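Local structure of pyridoxine 4-oxidase (Mesorhizobium loti, 4HA6) at residues Arg219-Glu224 and Ile247-Gly252; Ala258-Ser263 and Leu473-Ala478. The protein catalyses the FAD-dependent oxidation of pyridoxine to pyridoxal, with molecular oxygen as the probable electron acceptor, as a member of the GMC oxidoreductase family. All blocks are in the same frame, centred on the assembly; numbering follows the deposited sequence.

Contact 1 (Arg219-Glu224 and Ile247-Gly252). With FAD (flavin-adenine dinucleotide), chain B.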
# COMPACT_ATOMS: atom_id res chain seq x y z
N ARG A 219 -2.88 -15.91 16.88
CA ARG A 219 -1.49 -16.13 17.27
C ARG A 219 -0.85 -17.26 16.49
O ARG A 219 0.32 -17.18 16.11
CB ARG A 219 -1.37 -16.39 18.79
CG ARG A 219 0.03 -16.77 19.28
CD ARG A 219 0.22 -16.58 20.79
NE ARG A 219 -0.61 -17.49 21.58
CZ ARG A 219 -0.78 -17.40 22.90
NH1 ARG A 219 -0.19 -16.43 23.59
NH2 ARG A 219 -1.56 -18.28 23.53
N ARG A 220 -1.61 -18.34 16.28
CA ARG A 220 -1.13 -19.51 15.56
C ARG A 220 -2.27 -20.16 14.79
O ARG A 220 -3.44 -20.12 15.23
CB ARG A 220 -0.56 -20.55 16.54
CG ARG A 220 0.68 -20.11 17.33
CD ARG A 220 1.18 -21.21 18.30
NE ARG A 220 0.52 -21.18 19.60
CZ ARG A 220 1.14 -21.41 20.76
NH1 ARG A 220 2.44 -21.68 20.79
NH2 ARG A 220 0.46 -21.37 21.90
N LEU A 221 -1.94 -20.78 13.65
CA LEU A 221 -2.85 -21.66 12.94
C LEU A 221 -2.43 -23.07 13.30
O LEU A 221 -1.23 -23.38 13.27
CB LEU A 221 -2.72 -21.49 11.42
CG LEU A 221 -2.81 -20.06 10.92
CD1 LEU A 221 -2.42 -19.97 9.46
CD2 LEU A 221 -4.22 -19.55 11.14
N LYS A 222 -3.40 -23.91 13.64
CA LYS A 222 -3.08 -25.28 14.03
C LYS A 222 -3.39 -26.25 12.90
O LYS A 222 -4.44 -26.18 12.25
CB LYS A 222 -3.82 -25.65 15.32
CG LYS A 222 -3.38 -24.81 16.51
CD LYS A 222 -4.04 -25.28 17.82
CE LYS A 222 -3.42 -24.62 19.05
NZ LYS A 222 -4.00 -25.16 20.32
N LEU A 223 -2.44 -27.14 12.64
CA LEU A 223 -2.51 -28.03 11.49
C LEU A 223 -2.91 -29.46 11.84
O LEU A 223 -2.63 -29.95 12.93
CB LEU A 223 -1.15 -28.07 10.76
CG LEU A 223 -0.79 -26.97 9.76
CD1 LEU A 223 -1.42 -25.64 10.10
CD2 LEU A 223 0.73 -26.85 9.63
N GLU A 224 -3.55 -30.11 10.88
CA GLU A 224 -3.84 -31.52 10.93
C GLU A 224 -3.67 -32.03 9.50
O GLU A 224 -4.47 -31.69 8.62
CB GLU A 224 -5.28 -31.75 11.41
CG GLU A 224 -5.69 -33.22 11.49
CD GLU A 224 -6.99 -33.41 12.25
OE1 GLU A 224 -8.01 -32.77 11.89
OE2 GLU A 224 -6.99 -34.20 13.22
N ILE A 247 -9.64 -20.96 5.69
CA ILE A 247 -8.99 -19.85 6.40
C ILE A 247 -8.33 -18.92 5.38
O ILE A 247 -7.55 -19.36 4.53
CB ILE A 247 -7.92 -20.33 7.42
CG1 ILE A 247 -8.54 -21.18 8.54
CG2 ILE A 247 -7.18 -19.12 8.03
CD1 ILE A 247 -8.80 -22.66 8.15
N VAL A 248 -8.69 -17.65 5.43
CA VAL A 248 -8.11 -16.65 4.54
C VAL A 248 -7.34 -15.68 5.40
O VAL A 248 -7.90 -15.11 6.34
CB VAL A 248 -9.20 -15.85 3.79
CG1 VAL A 248 -8.57 -14.84 2.84
CG2 VAL A 248 -10.11 -16.79 3.03
N LEU A 249 -6.05 -15.50 5.09
CA LEU A 249 -5.21 -14.53 5.79
C LEU A 249 -5.26 -13.17 5.09
O LEU A 249 -4.93 -13.06 3.89
CB LEU A 249 -3.76 -15.00 5.86
CG LEU A 249 -3.49 -16.31 6.59
CD1 LEU A 249 -2.01 -16.39 6.95
CD2 LEU A 249 -4.36 -16.42 7.84
N CYS A 250 -5.64 -12.14 5.85
CA CYS A 250 -5.66 -10.77 5.35
C CYS A 250 -4.97 -9.86 6.36
O CYS A 250 -5.37 -8.71 6.56
CB CYS A 250 -7.10 -10.31 5.15
SG CYS A 250 -8.02 -11.31 3.93
N ALA A 251 -3.93 -10.38 7.02
CA ALA A 251 -3.22 -9.63 8.04
C ALA A 251 -2.19 -8.63 7.47
O ALA A 251 -1.54 -7.91 8.23
CB ALA A 251 -2.56 -10.60 9.00
N GLY A 252 -2.04 -8.58 6.15
CA GLY A 252 -1.15 -7.59 5.55
C GLY A 252 0.31 -8.00 5.38
O GLY A 252 0.72 -9.08 5.82
PA FAD B . -4.12 -3.81 6.07
O1A FAD B . -5.16 -2.89 5.45
O2A FAD B . -2.94 -3.20 6.77
O5B FAD B . -4.91 -4.79 7.09
C5B FAD B . -4.28 -5.64 8.04
C4B FAD B . -5.31 -5.82 9.15
O4B FAD B . -5.14 -7.07 9.84
C3B FAD B . -5.17 -4.72 10.20
O3B FAD B . -6.50 -4.26 10.48
C2B FAD B . -4.55 -5.41 11.41
O2B FAD B . -4.98 -4.80 12.64
C1B FAD B . -5.05 -6.85 11.26
N9A FAD B . -4.15 -7.90 11.82
C8A FAD B . -2.81 -7.97 11.69
N7A FAD B . -2.33 -9.08 12.31
C5A FAD B . -3.38 -9.75 12.85
C6A FAD B . -3.56 -11.00 13.64
N6A FAD B . -2.50 -11.79 13.97
N1A FAD B . -4.84 -11.33 14.00
C2A FAD B . -5.90 -10.56 13.67
N3A FAD B . -5.78 -9.42 12.95
C4A FAD B . -4.57 -8.97 12.52
N1 FAD B . -2.34 3.14 -0.48
C2 FAD B . -2.87 3.80 -1.53
O2 FAD B . -3.17 3.14 -2.55
N3 FAD B . -3.07 5.13 -1.53
C4 FAD B . -2.76 5.90 -0.47
O4 FAD B . -2.94 7.15 -0.50
C4X FAD B . -2.17 5.25 0.72
N5 FAD B . -1.82 5.96 1.82
C5X FAD B . -1.29 5.33 2.90
C6 FAD B . -0.94 6.07 4.03
C7 FAD B . -0.41 5.43 5.15
C7M FAD B . -0.04 6.24 6.37
C8 FAD B . -0.22 3.95 5.14
C8M FAD B . 0.36 3.27 6.35
C9 FAD B . -0.57 3.21 4.02
C9A FAD B . -1.09 3.86 2.90
N10 FAD B . -1.45 3.12 1.76
C10 FAD B . -1.99 3.79 0.65
C1' FAD B . -1.25 1.66 1.73
C2' FAD B . -2.55 0.88 1.87
O2' FAD B . -3.33 1.43 2.94
C3' FAD B . -2.16 -0.56 2.18
O3' FAD B . -1.23 -1.01 1.18
C4' FAD B . -3.38 -1.47 2.19
O4' FAD B . -4.31 -0.95 3.16
C5' FAD B . -2.99 -2.92 2.52
O5' FAD B . -4.17 -3.61 2.95
P FAD B . -4.05 -5.10 3.50
O1P FAD B . -5.42 -5.76 3.53
O2P FAD B . -2.90 -5.81 2.81
O3P FAD B . -3.54 -4.86 5.00
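In the Rossmann-type FAD-binding region, L221 of the antiparallel strand 217-224 lays its side chain on I247 and L249 of the parallel strand 246-249. The two branches of L221 divide the work: CD2 comes to 4.3 Å from I247 CG2, while CD1 lies 4.4 Å from L249 CD2. With CG beside the backbone N (chi1 -52°), the L221 methyls bridge two alternate residues of the parallel strand. I247 and L249 lie on one face of that strand, and the intervening V248 points to the other, where it meets V476. L473 also touches all three contact residues.

Beyond L249 the chain leaves the sheet and runs alongside the adenosine and pyrophosphate part of the cofactor. A251 CB sits 3.6 Å from FAD N7A, at the five-membered part of the adenine. The carbonyl O of C250 is 3.6 Å from the ribose carbon FAD C5B. G252 CA lies 3.7 Å from the bridging oxygen FAD O3P. Lacking a side chain, G252 tolerates both this approach and its phi of 89°, at which a beta carbon would press on the preceding carbonyl O.

The area buried between the segments is small, 94 Å² over both sides, and the methyl distances are full van der Waals separations. Cohesion is therefore apolar, without directional bonds between the segments, whereas R219 makes a salt bridge to E232.

Contact 2 (Ala258-Ser263 and Leu473-Ala478). With FAD (flavin-adenine dinucleotide), chain B.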
# COMPACT_ATOMS: atom_id res chain seq x y z
N ALA A 258 4.19 -13.13 9.45
CA ALA A 258 4.49 -13.37 10.87
C ALA A 258 3.59 -14.47 11.44
O ALA A 258 4.06 -15.32 12.20
CB ALA A 258 4.34 -12.09 11.68
N LEU A 259 2.31 -14.45 11.09
CA LEU A 259 1.39 -15.46 11.59
C LEU A 259 1.82 -16.83 11.09
O LEU A 259 1.80 -17.80 11.84
CB LEU A 259 -0.05 -15.18 11.14
CG LEU A 259 -1.07 -16.26 11.50
CD1 LEU A 259 -1.01 -16.62 13.01
CD2 LEU A 259 -2.47 -15.83 11.09
N LEU A 260 2.20 -16.90 9.82
CA LEU A 260 2.64 -18.18 9.25
C LEU A 260 3.89 -18.70 9.97
O LEU A 260 3.96 -19.90 10.32
CB LEU A 260 2.84 -18.07 7.73
CG LEU A 260 1.57 -17.78 6.92
CD1 LEU A 260 1.89 -17.44 5.48
CD2 LEU A 260 0.58 -18.95 6.98
N MET A 261 4.85 -17.81 10.24
CA MET A 261 6.07 -18.23 10.92
C MET A 261 5.81 -18.67 12.38
O MET A 261 6.31 -19.72 12.81
CB MET A 261 7.16 -17.15 10.82
CG MET A 261 7.62 -16.87 9.39
SD MET A 261 8.98 -15.66 9.29
CE MET A 261 8.10 -14.09 9.15
N ARG A 262 5.02 -17.89 13.11
CA ARG A 262 4.58 -18.28 14.47
C ARG A 262 3.92 -19.66 14.48
O ARG A 262 3.96 -20.36 15.49
CB ARG A 262 3.62 -17.23 15.08
CG ARG A 262 4.31 -15.99 15.65
CD ARG A 262 3.36 -15.14 16.52
NE ARG A 262 2.02 -14.99 15.93
CZ ARG A 262 1.64 -13.97 15.16
NH1 ARG A 262 2.49 -12.99 14.86
NH2 ARG A 262 0.41 -13.93 14.67
N SER A 263 3.31 -20.05 13.35
CA SER A 263 2.60 -21.32 13.23
C SER A 263 3.53 -22.42 12.76
O SER A 263 3.10 -23.55 12.53
CB SER A 263 1.43 -21.20 12.26
OG SER A 263 0.54 -20.17 12.65
N LEU A 473 -5.94 -23.14 3.11
CA LEU A 473 -5.41 -21.86 3.58
C LEU A 473 -5.06 -20.94 2.42
O LEU A 473 -4.30 -21.30 1.52
CB LEU A 473 -4.19 -22.08 4.48
CG LEU A 473 -3.41 -20.86 4.98
CD1 LEU A 473 -4.26 -20.00 5.88
CD2 LEU A 473 -2.17 -21.32 5.72
N PHE A 474 -5.59 -19.72 2.47
CA PHE A 474 -5.36 -18.75 1.41
C PHE A 474 -4.72 -17.48 1.98
O PHE A 474 -4.89 -17.18 3.17
CB PHE A 474 -6.67 -18.47 0.67
CG PHE A 474 -7.37 -19.72 0.19
CD1 PHE A 474 -7.18 -20.19 -1.11
CD2 PHE A 474 -8.18 -20.46 1.05
CE1 PHE A 474 -7.80 -21.36 -1.55
CE2 PHE A 474 -8.81 -21.63 0.61
CZ PHE A 474 -8.61 -22.07 -0.69
N VAL A 475 -3.95 -16.77 1.16
CA VAL A 475 -3.36 -15.50 1.57
C VAL A 475 -3.87 -14.43 0.60
O VAL A 475 -3.59 -14.49 -0.60
CB VAL A 475 -1.83 -15.55 1.59
CG1 VAL A 475 -1.29 -14.23 2.11
CG2 VAL A 475 -1.34 -16.73 2.47
N VAL A 476 -4.68 -13.50 1.10
CA VAL A 476 -5.34 -12.55 0.21
C VAL A 476 -5.17 -11.14 0.74
O VAL A 476 -6.08 -10.59 1.37
CB VAL A 476 -6.84 -12.89 0.03
CG1 VAL A 476 -7.46 -11.99 -1.03
CG2 VAL A 476 -7.00 -14.33 -0.40
N ASP A 477 -3.99 -10.56 0.48
CA ASP A 477 -3.66 -9.18 0.84
C ASP A 477 -2.41 -8.72 0.08
O ASP A 477 -1.98 -9.37 -0.88
CB ASP A 477 -3.49 -9.03 2.36
CG ASP A 477 -2.42 -9.96 2.93
OD1 ASP A 477 -1.41 -10.22 2.22
OD2 ASP A 477 -2.61 -10.42 4.08
N ALA A 478 -1.80 -7.61 0.52
CA ALA A 478 -0.65 -7.05 -0.19
C ALA A 478 0.55 -7.98 -0.20
O ALA A 478 1.45 -7.81 -1.01
CB ALA A 478 -0.25 -5.69 0.38
PA FAD B . -4.12 -3.81 6.07
O1A FAD B . -5.16 -2.89 5.45
O2A FAD B . -2.94 -3.20 6.77
O5B FAD B . -4.91 -4.79 7.09
C5B FAD B . -4.28 -5.64 8.04
C4B FAD B . -5.31 -5.82 9.15
O4B FAD B . -5.14 -7.07 9.84
C3B FAD B . -5.17 -4.72 10.20
O3B FAD B . -6.50 -4.26 10.48
C2B FAD B . -4.55 -5.41 11.41
O2B FAD B . -4.98 -4.80 12.64
C1B FAD B . -5.05 -6.85 11.26
N9A FAD B . -4.15 -7.90 11.82
C8A FAD B . -2.81 -7.97 11.69
N7A FAD B . -2.33 -9.08 12.31
C5A FAD B . -3.38 -9.75 12.85
C6A FAD B . -3.56 -11.00 13.64
N6A FAD B . -2.50 -11.79 13.97
N1A FAD B . -4.84 -11.33 14.00
C2A FAD B . -5.90 -10.56 13.67
N3A FAD B . -5.78 -9.42 12.95
C4A FAD B . -4.57 -8.97 12.52
N1 FAD B . -2.34 3.14 -0.48
C2 FAD B . -2.87 3.80 -1.53
O2 FAD B . -3.17 3.14 -2.55
N3 FAD B . -3.07 5.13 -1.53
C4 FAD B . -2.76 5.90 -0.47
O4 FAD B . -2.94 7.15 -0.50
C4X FAD B . -2.17 5.25 0.72
N5 FAD B . -1.82 5.96 1.82
C5X FAD B . -1.29 5.33 2.90
C6 FAD B . -0.94 6.07 4.03
C7 FAD B . -0.41 5.43 5.15
C7M FAD B . -0.04 6.24 6.37
C8 FAD B . -0.22 3.95 5.14
C8M FAD B . 0.36 3.27 6.35
C9 FAD B . -0.57 3.21 4.02
C9A FAD B . -1.09 3.86 2.90
N10 FAD B . -1.45 3.12 1.76
C10 FAD B . -1.99 3.79 0.65
C1' FAD B . -1.25 1.66 1.73
C2' FAD B . -2.55 0.88 1.87
O2' FAD B . -3.33 1.43 2.94
C3' FAD B . -2.16 -0.56 2.18
O3' FAD B . -1.23 -1.01 1.18
C4' FAD B . -3.38 -1.47 2.19
O4' FAD B . -4.31 -0.95 3.16
C5' FAD B . -2.99 -2.92 2.52
O5' FAD B . -4.17 -3.61 2.95
P FAD B . -4.05 -5.10 3.50
O1P FAD B . -5.42 -5.76 3.53
O2P FAD B . -2.90 -5.81 2.81
O3P FAD B . -3.54 -4.86 5.00
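OD2 of D477 is held by two donors at the start of helix 252-262, the backbone N of G252 and the hydroxyl of S256, while its OD1 bonds S479 OG. This buried carboxylate is thus satisfied at both oxygens, and the nearby helix N-terminus would be expected to favour its charged form. A chi1 of 57°, with CG between the backbone N and the carbonyl carbon, directs the carboxylate to the helix start; D477 CB itself, placed by the backbone, lies 3.3 Å from FAD O2P. The next residue binds that same oxygen directly: A478 N donates to FAD O2P at 3.1 Å, nearly straight at 166°.

Across the segments the contact is apolar. L260 and L473 run past each other in opposite directions, their CD2 methyls meeting at 3.8 Å, and the other branch of L260, CD1, stands 4.5 Å from V475 CG2.

At the far end of the helix, S263 OG donates back to L259 O at 2.8 Å, tilted 30° out of the carbonyl plane. R262 bends at chi3 and folds its guanidinium against its own helix, so that L259 CA lies 3.6 Å above one face, near the rim. FAD N6A is at the edge of this group, close to its plane and 3.7 Å from R262 NH2, a proximity rather than a bond.

Helix 252-262 covers one face of the parallel sheet here, with L260 also touching L249 and L221. Strand 473-475, the outermost strand on this side, pairs with strand 246-249, and just past its end V476 packs on I496 and F500 of helix 490-506.

Overall arrangement
The centres of contacts 1 and 2 lie only 6 Å apart, and both draw on neighbouring strands of one parallel sheet, 246-249 and 473-475. Probable hydrogen bonds join segments 219-224 and 258-263 directly: L221 N to S263 OG at 2.7 Å and R219 O to R262 NE at 2.8 Å. Where the parallel strands end, C250 SG packs 3.3 Å from V476 O. Both contacts reach FAD, but at its adenine, ribose and pyrophosphate portions. A478 N, bonded to the pyrophosphate, is 13.6 Å from the flavin atom FAD N5, and none of the four segments supplies a residue of the pyridoxamine pocket, consistent with a part in holding the ADP portion of FAD.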